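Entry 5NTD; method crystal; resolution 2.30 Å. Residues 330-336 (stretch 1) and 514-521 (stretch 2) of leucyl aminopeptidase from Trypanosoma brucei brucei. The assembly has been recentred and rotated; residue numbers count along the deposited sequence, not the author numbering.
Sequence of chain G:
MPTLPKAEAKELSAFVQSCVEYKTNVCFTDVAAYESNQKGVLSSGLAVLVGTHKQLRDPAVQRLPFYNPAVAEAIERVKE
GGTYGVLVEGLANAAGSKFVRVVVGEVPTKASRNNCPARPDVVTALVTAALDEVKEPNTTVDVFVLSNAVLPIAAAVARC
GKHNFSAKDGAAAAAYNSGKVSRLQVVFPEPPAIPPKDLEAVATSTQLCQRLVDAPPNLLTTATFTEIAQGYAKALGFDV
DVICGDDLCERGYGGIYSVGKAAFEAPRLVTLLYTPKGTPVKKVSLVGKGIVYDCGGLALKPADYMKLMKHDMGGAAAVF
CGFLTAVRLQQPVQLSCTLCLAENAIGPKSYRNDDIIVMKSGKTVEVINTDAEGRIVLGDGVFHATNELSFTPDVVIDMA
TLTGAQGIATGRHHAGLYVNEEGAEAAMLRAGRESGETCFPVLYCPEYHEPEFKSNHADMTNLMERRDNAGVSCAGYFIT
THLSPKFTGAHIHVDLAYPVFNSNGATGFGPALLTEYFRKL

Stretch 1, residues 330-336: QQPVQLS
Stretch 2, residues 514-521: LTEYFRKL

Residues 330-336 leave a helix and become strand; residues 514-521 are the last turns of a helix and the end of the chain. Gln330, with phi/psi of 50/49, closes its helix in a Schellman motif. Gln331 (-64/145) and Pro332 (-86/51, C-gamma endo) follow, then Val333 at -123/132, Gln334 at -82/128, Leu335 at -128/137 and Ser336 at -111/148. In the second stretch, Leu514 to Arg519 keep helical angles near -60/-43, and Lys520 (-99/12) is the first residue to leave them. The register is set by CA-CA distances of 7.0 Å between Val333 and Phe518 and 7.5 Å between Gln331 and Arg519. Together the stretches bury 301 Å².

One hydrogen bond crosses the contact. Gln331 points its CA-to-CB bond toward the helix, and with chi1 m, chi2 t and chi3 -78° brings NE2 to Thr515 O, donating at 3.3 Å with an N-H...O angle of 159°. That carbonyl already accepts the helical bond from Arg519 N at 3.0 Å, so the amide adds a second donor. Glutamine suits this buried site because it combines reach with an uncharged donor. NE2 also lies 3.6 Å from Phe518 CB, while Gln331 OE1 sits at the edge of the Phe518 ring, near its plane.

The apolar contacts centre on Phe518, whose chi1 is m and chi2 -27°. The CA-to-CB bonds of Val333 and Leu335, like that of Gln331, point toward the helix; strand alternation around Leu335 leaves Gln334 and Ser336 out of reach. Val333 (chi1 t) places CG2 3.9 Å from Phe518 CB and 4.1 Å from Leu521 CD1; its compact branched side chain fits beside the start of the aromatic side chain. Leu335 (chi1 m, chi2 t) meets the far end of the ring, with CD2 3.6 Å from Phe518 CZ. Both methyls approach the ring obliquely. Leu521 (chi1 m, chi2 t) contributes at the margin, and its N bonds to Phe518 O at 3.2 Å, carrying one more tight turn past the helix end.

The charged groups pair with one another, apart from the apolar contacts. Glu516 (chi1 t, chi2 p, chi3 26°) points its CA-to-CB bond away from stretch 1 and forms two salt bridges within its own stretch: OE1 to Arg519 NE at 2.8 Å and OE2 to Lys520 NZ at 2.9 Å. Arg519 NH2 also donates to Glu516 OE1 at 3.1 Å. The carboxylate thus links two basic side chains at the helix end.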

# COMPACT_ATOMS: atom_id res chain seq x y z
N GLN G 330 27.64 41.54 17.06
CA GLN G 330 28.45 42.33 16.12
C GLN G 330 29.63 41.54 15.62
O GLN G 330 30.77 42.01 15.62
CB GLN G 330 28.93 43.64 16.76
CG GLN G 330 27.75 44.52 17.08
CD GLN G 330 28.17 45.83 17.69
OE1 GLN G 330 29.05 45.89 18.57
NE2 GLN G 330 27.53 46.93 17.23
N GLN G 331 29.36 40.32 15.19
CA GLN G 331 30.39 39.49 14.56
C GLN G 331 30.85 40.17 13.26
O GLN G 331 30.03 40.79 12.58
CB GLN G 331 29.88 38.09 14.28
CG GLN G 331 29.66 37.28 15.53
CD GLN G 331 29.20 35.86 15.23
OE1 GLN G 331 28.03 35.64 14.91
NE2 GLN G 331 30.11 34.90 15.35
N PRO G 332 32.16 40.06 12.93
CA PRO G 332 32.73 40.79 11.80
C PRO G 332 32.57 40.09 10.46
O PRO G 332 33.52 39.97 9.69
CB PRO G 332 34.20 40.92 12.18
CG PRO G 332 34.48 39.71 13.00
CD PRO G 332 33.20 39.34 13.70
N VAL G 333 31.34 39.69 10.19
CA VAL G 333 30.98 39.03 8.92
C VAL G 333 29.90 39.81 8.26
O VAL G 333 28.92 40.21 8.87
CB VAL G 333 30.43 37.60 9.14
CG1 VAL G 333 30.32 36.89 7.82
CG2 VAL G 333 31.35 36.79 10.02
N GLN G 334 30.09 40.06 6.99
CA GLN G 334 29.04 40.72 6.24
C GLN G 334 28.06 39.62 5.83
O GLN G 334 28.46 38.66 5.22
CB GLN G 334 29.58 41.42 4.99
CG GLN G 334 28.49 42.17 4.24
CD GLN G 334 29.05 42.95 3.09
OE1 GLN G 334 30.24 43.22 3.03
NE2 GLN G 334 28.18 43.41 2.22
N LEU G 335 26.79 39.84 6.13
CA LEU G 335 25.75 38.83 5.93
C LEU G 335 24.58 39.30 5.14
O LEU G 335 24.06 40.39 5.37
CB LEU G 335 25.18 38.35 7.28
CG LEU G 335 26.08 37.51 8.17
CD1 LEU G 335 25.38 37.26 9.49
CD2 LEU G 335 26.41 36.19 7.49
N SER G 336 24.14 38.45 4.23
CA SER G 336 22.72 38.49 3.75
C SER G 336 22.05 37.24 4.29
O SER G 336 22.69 36.21 4.51
CB SER G 336 22.61 38.54 2.24
OG SER G 336 23.16 37.36 1.65
N LEU G 514 26.05 28.06 12.99
CA LEU G 514 26.44 29.22 12.20
C LEU G 514 27.34 30.20 13.01
O LEU G 514 28.33 30.70 12.51
CB LEU G 514 25.23 29.98 11.70
CG LEU G 514 24.38 29.30 10.64
CD1 LEU G 514 23.14 30.12 10.33
CD2 LEU G 514 25.20 29.09 9.36
N THR G 515 26.95 30.46 14.25
CA THR G 515 27.69 31.36 15.09
C THR G 515 29.13 30.89 15.20
O THR G 515 30.06 31.66 15.03
CB THR G 515 27.05 31.50 16.46
OG1 THR G 515 25.73 32.06 16.30
CG2 THR G 515 27.87 32.46 17.34
N GLU G 516 29.29 29.59 15.45
CA GLU G 516 30.60 28.99 15.62
C GLU G 516 31.36 29.01 14.31
O GLU G 516 32.57 29.31 14.27
CB GLU G 516 30.48 27.60 16.19
CG GLU G 516 31.80 26.85 16.34
CD GLU G 516 32.78 27.53 17.30
OE1 GLU G 516 32.34 28.26 18.22
OE2 GLU G 516 34.01 27.33 17.12
N TYR G 517 30.66 28.74 13.22
CA TYR G 517 31.27 28.80 11.87
C TYR G 517 31.81 30.24 11.59
O TYR G 517 32.97 30.42 11.16
CB TYR G 517 30.28 28.34 10.77
CG TYR G 517 30.78 28.52 9.33
CD1 TYR G 517 31.69 27.66 8.78
CD2 TYR G 517 30.38 29.60 8.58
CE1 TYR G 517 32.20 27.86 7.50
CE2 TYR G 517 30.87 29.83 7.30
CZ TYR G 517 31.78 28.97 6.77
OH TYR G 517 32.27 29.18 5.49
N PHE G 518 30.98 31.22 11.84
CA PHE G 518 31.36 32.64 11.64
C PHE G 518 32.59 33.04 12.51
O PHE G 518 33.49 33.71 12.06
CB PHE G 518 30.22 33.60 11.98
CG PHE G 518 29.01 33.46 11.11
CD1 PHE G 518 29.10 32.99 9.83
CD2 PHE G 518 27.78 33.83 11.60
CE1 PHE G 518 27.96 32.86 9.03
CE2 PHE G 518 26.64 33.72 10.83
CZ PHE G 518 26.74 33.24 9.53
N ARG G 519 32.61 32.54 13.73
CA ARG G 519 33.69 32.79 14.70
C ARG G 519 35.08 32.41 14.16
O ARG G 519 36.04 33.12 14.41
CB ARG G 519 33.49 32.02 16.00
CG ARG G 519 33.19 32.87 17.22
CD ARG G 519 32.42 32.15 18.32
NE ARG G 519 33.04 30.93 18.83
CZ ARG G 519 33.91 30.85 19.83
NH1 ARG G 519 34.37 31.93 20.46
NH2 ARG G 519 34.34 29.65 20.21
N LYS G 520 35.16 31.32 13.40
CA LYS G 520 36.45 30.81 12.92
C LYS G 520 36.79 31.20 11.49
O LYS G 520 37.76 30.68 10.95
CB LYS G 520 36.52 29.29 13.08
CG LYS G 520 36.28 28.74 14.49
CD LYS G 520 37.17 29.29 15.58
CE LYS G 520 36.56 29.23 17.01
NZ LYS G 520 36.71 28.02 17.83
N LEU G 521 36.06 32.13 10.89
CA LEU G 521 36.32 32.50 9.49
C LEU G 521 37.66 33.22 9.25
O LEU G 521 37.78 34.39 9.63
CB LEU G 521 35.17 33.37 8.92
CG LEU G 521 33.94 32.55 8.51
CD1 LEU G 521 32.74 33.42 8.16
CD2 LEU G 521 34.26 31.60 7.36